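Local coordinates for protein cryptochrome DASH, chloroplastic/mitochondrial (Arabidopsis thaliana, PDB 2J4D) that repairs cyclobutane pyrimidine dimers in single-stranded DNA as a light-driven flavoprotein carrying FAD and a folate antenna, and may also serve as a photoreceptor, at residues 454-465 with 474-482. Residues are numbered along the deposited sequence; the frame is centred on the assembly and turned at random.
Sequences AQNYDPEGEYVA and LPKEKRHWP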
# COMPACT_ATOMS: atom_id res chain seq x y z
N ALA A 454 3.27 -25.81 5.39
CA ALA A 454 2.24 -26.42 4.56
C ALA A 454 1.24 -27.17 5.43
O ALA A 454 0.03 -27.08 5.22
CB ALA A 454 2.88 -27.38 3.56
N GLN A 455 1.75 -27.89 6.42
CA GLN A 455 0.90 -28.66 7.31
C GLN A 455 0.05 -27.77 8.21
O GLN A 455 -1.13 -28.04 8.43
CB GLN A 455 1.76 -29.60 8.17
CG GLN A 455 0.97 -30.53 9.07
CD GLN A 455 -0.13 -31.28 8.32
OE1 GLN A 455 0.01 -31.60 7.14
NE2 GLN A 455 -1.22 -31.57 9.03
N ASN A 456 0.65 -26.69 8.71
CA ASN A 456 -0.08 -25.79 9.60
C ASN A 456 -1.03 -24.84 8.90
O ASN A 456 -2.10 -24.52 9.44
CB ASN A 456 0.88 -24.97 10.46
CG ASN A 456 1.75 -25.84 11.34
OD1 ASN A 456 1.35 -26.93 11.74
ND2 ASN A 456 2.94 -25.35 11.67
N TYR A 457 -0.68 -24.38 7.71
CA TYR A 457 -1.52 -23.41 7.03
C TYR A 457 -2.25 -23.85 5.76
O TYR A 457 -3.08 -23.11 5.25
CB TYR A 457 -0.69 -22.15 6.77
CG TYR A 457 -0.12 -21.61 8.06
CD1 TYR A 457 -0.96 -21.06 9.04
CD2 TYR A 457 1.24 -21.70 8.34
CE1 TYR A 457 -0.46 -20.62 10.25
CE2 TYR A 457 1.76 -21.26 9.56
CZ TYR A 457 0.90 -20.72 10.51
OH TYR A 457 1.40 -20.29 11.72
N ASP A 458 -1.94 -25.04 5.26
CA ASP A 458 -2.62 -25.58 4.07
C ASP A 458 -2.63 -27.10 4.17
O ASP A 458 -2.20 -27.81 3.25
CB ASP A 458 -1.89 -25.14 2.79
CG ASP A 458 -2.68 -25.47 1.54
OD1 ASP A 458 -3.92 -25.37 1.56
OD2 ASP A 458 -2.05 -25.82 0.51
N PRO A 459 -3.13 -27.63 5.30
CA PRO A 459 -3.21 -29.07 5.57
C PRO A 459 -3.88 -29.91 4.48
O PRO A 459 -3.41 -31.00 4.17
CB PRO A 459 -3.97 -29.13 6.90
CG PRO A 459 -4.85 -27.93 6.84
CD PRO A 459 -3.91 -26.88 6.30
N GLU A 460 -4.95 -29.40 3.90
CA GLU A 460 -5.66 -30.11 2.85
C GLU A 460 -5.09 -29.83 1.46
O GLU A 460 -5.57 -30.38 0.46
CB GLU A 460 -7.15 -29.74 2.87
CG GLU A 460 -7.82 -29.90 4.23
CD GLU A 460 -7.62 -31.28 4.82
OE1 GLU A 460 -6.77 -31.43 5.73
OE2 GLU A 460 -8.31 -32.22 4.37
N GLY A 461 -4.08 -28.97 1.39
CA GLY A 461 -3.48 -28.63 0.11
C GLY A 461 -4.47 -27.87 -0.75
O GLY A 461 -4.31 -27.77 -1.96
N GLU A 462 -5.50 -27.34 -0.11
CA GLU A 462 -6.53 -26.58 -0.80
C GLU A 462 -5.94 -25.37 -1.53
O GLU A 462 -6.31 -25.07 -2.66
CB GLU A 462 -7.57 -26.11 0.21
CG GLU A 462 -8.98 -26.01 -0.33
CD GLU A 462 -9.56 -27.37 -0.64
OE1 GLU A 462 -9.60 -28.22 0.27
OE2 GLU A 462 -9.98 -27.60 -1.80
N TYR A 463 -5.01 -24.68 -0.87
CA TYR A 463 -4.39 -23.49 -1.46
C TYR A 463 -3.51 -23.81 -2.67
O TYR A 463 -3.69 -23.24 -3.74
CB TYR A 463 -3.57 -22.72 -0.42
CG TYR A 463 -2.79 -21.55 -1.00
CD1 TYR A 463 -3.44 -20.37 -1.37
CD2 TYR A 463 -1.42 -21.64 -1.21
CE1 TYR A 463 -2.74 -19.32 -1.96
CE2 TYR A 463 -0.71 -20.59 -1.80
CZ TYR A 463 -1.38 -19.43 -2.17
OH TYR A 463 -0.67 -18.41 -2.76
N VAL A 464 -2.55 -24.71 -2.51
CA VAL A 464 -1.68 -25.03 -3.63
C VAL A 464 -2.46 -25.64 -4.79
O VAL A 464 -2.12 -25.44 -5.96
CB VAL A 464 -0.53 -25.97 -3.22
CG1 VAL A 464 0.30 -25.30 -2.13
CG2 VAL A 464 -1.06 -27.31 -2.74
N ALA A 465 -3.54 -26.37 -4.48
CA ALA A 465 -4.37 -27.00 -5.50
C ALA A 465 -5.14 -25.98 -6.33
O ALA A 465 -5.36 -26.17 -7.53
CB ALA A 465 -5.35 -27.99 -4.85
N LEU A 474 -4.88 -35.06 -6.82
CA LEU A 474 -4.15 -35.76 -5.78
C LEU A 474 -4.76 -35.60 -4.40
O LEU A 474 -5.41 -34.60 -4.10
CB LEU A 474 -2.71 -35.25 -5.72
CG LEU A 474 -1.96 -35.14 -7.05
CD1 LEU A 474 -0.61 -34.50 -6.79
CD2 LEU A 474 -1.80 -36.52 -7.66
N PRO A 475 -4.55 -36.60 -3.53
CA PRO A 475 -5.08 -36.55 -2.17
C PRO A 475 -4.09 -35.65 -1.44
O PRO A 475 -3.02 -35.37 -1.97
CB PRO A 475 -4.98 -37.99 -1.71
CG PRO A 475 -3.68 -38.43 -2.36
CD PRO A 475 -3.83 -37.87 -3.76
N LYS A 476 -4.42 -35.20 -0.23
CA LYS A 476 -3.45 -34.38 0.49
C LYS A 476 -2.24 -35.29 0.57
O LYS A 476 -2.26 -36.40 0.05
CB LYS A 476 -3.91 -34.07 1.91
CG LYS A 476 -5.33 -34.44 2.22
CD LYS A 476 -6.28 -33.62 1.39
CE LYS A 476 -7.63 -33.53 2.06
NZ LYS A 476 -8.41 -32.39 1.52
N GLU A 477 -1.19 -34.83 1.23
CA GLU A 477 0.01 -35.65 1.34
C GLU A 477 0.73 -35.56 0.01
O GLU A 477 1.91 -35.20 -0.04
CB GLU A 477 -0.34 -37.11 1.67
CG GLU A 477 -1.42 -37.33 2.75
CD GLU A 477 -1.68 -36.10 3.63
OE1 GLU A 477 -0.72 -35.39 3.98
OE2 GLU A 477 -2.86 -35.87 3.97
N LYS A 478 0.04 -35.90 -1.08
CA LYS A 478 0.67 -35.81 -2.38
C LYS A 478 0.63 -34.36 -2.85
O LYS A 478 1.53 -33.91 -3.56
CB LYS A 478 -0.03 -36.71 -3.40
CG LYS A 478 0.35 -38.18 -3.27
CD LYS A 478 1.87 -38.38 -3.23
CE LYS A 478 2.46 -38.70 -4.60
NZ LYS A 478 3.96 -38.82 -4.55
N ARG A 479 -0.40 -33.64 -2.44
CA ARG A 479 -0.54 -32.25 -2.82
C ARG A 479 0.72 -31.47 -2.46
O ARG A 479 1.15 -30.61 -3.21
CB ARG A 479 -1.75 -31.63 -2.13
CG ARG A 479 -3.00 -32.48 -2.24
CD ARG A 479 -4.01 -31.96 -3.24
NE ARG A 479 -5.03 -31.16 -2.57
CZ ARG A 479 -6.27 -31.00 -3.02
NH1 ARG A 479 -6.66 -31.59 -4.13
NH2 ARG A 479 -7.12 -30.25 -2.34
N HIS A 480 1.33 -31.77 -1.32
CA HIS A 480 2.53 -31.05 -0.93
C HIS A 480 3.85 -31.73 -1.25
O HIS A 480 4.90 -31.08 -1.24
CB HIS A 480 2.46 -30.67 0.55
CG HIS A 480 1.58 -29.49 0.81
ND1 HIS A 480 1.85 -28.24 0.29
CD2 HIS A 480 0.42 -29.37 1.50
CE1 HIS A 480 0.88 -27.41 0.63
NE2 HIS A 480 0.00 -28.07 1.37
N TRP A 481 3.80 -33.02 -1.56
CA TRP A 481 5.00 -33.76 -1.94
C TRP A 481 4.55 -34.69 -3.06
O TRP A 481 4.47 -35.90 -2.90
CB TRP A 481 5.56 -34.53 -0.74
CG TRP A 481 5.87 -33.60 0.39
CD1 TRP A 481 5.08 -33.35 1.48
CD2 TRP A 481 6.98 -32.69 0.48
NE1 TRP A 481 5.62 -32.33 2.24
CE2 TRP A 481 6.79 -31.91 1.65
CE3 TRP A 481 8.11 -32.46 -0.31
CZ2 TRP A 481 7.69 -30.91 2.04
CZ3 TRP A 481 9.01 -31.46 0.08
CH2 TRP A 481 8.79 -30.70 1.24
N PRO A 482 4.24 -34.10 -4.22
CA PRO A 482 3.77 -34.77 -5.43
C PRO A 482 4.82 -35.55 -6.19
O PRO A 482 4.49 -36.42 -6.99
CB PRO A 482 3.22 -33.62 -6.25
CG PRO A 482 4.23 -32.54 -5.97
CD PRO A 482 4.43 -32.65 -4.47
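Asp458 O takes two donors from opposite faces of its plane: His480 NE2 at 2.9 Å and Gly461 N, which closes the type I turn Asp458-Gly461. The imidazole meets this oxygen edge-on, close to its own ring plane. Ala454 CB lies over the centre of one ring face, a CH-pi contact 3.5 Å from the His480 centroid, and Val464 CG1 comes obliquely to His480 CE1 at 3.5 Å; together these restrict how the ring can turn. The Asp458 carboxylate stands nearly perpendicular to the ring (88°). A chi1 of -171°, which sets CG opposite the backbone N, carries it to the first turn of helix 462-467, where OD1 accepts from Tyr463 N (2.8 Å) and OD2 from Val464 N. Arg479 grips Glu460 O side-on, NE and NH2 each at 3.2 Å from that one oxygen, while Ala465 CB covers the middle of a guanidinium face. A leucine in place of Arg479 would probably leave Glu460 O without both donors and Ala465 CB without the flat group it covers. Gly461, the N-cap residue, has positive phi and packs against Arg479 CB, where a side chain would clash. This is structural packing within the FAD-binding domain: the loop between helices 462-467 and 483-486 packs onto the turn joining helices 450-457 and 462-467, while Ala454 and Val464 also touch Leu375 and Pro374, respectively, of helix 374-386.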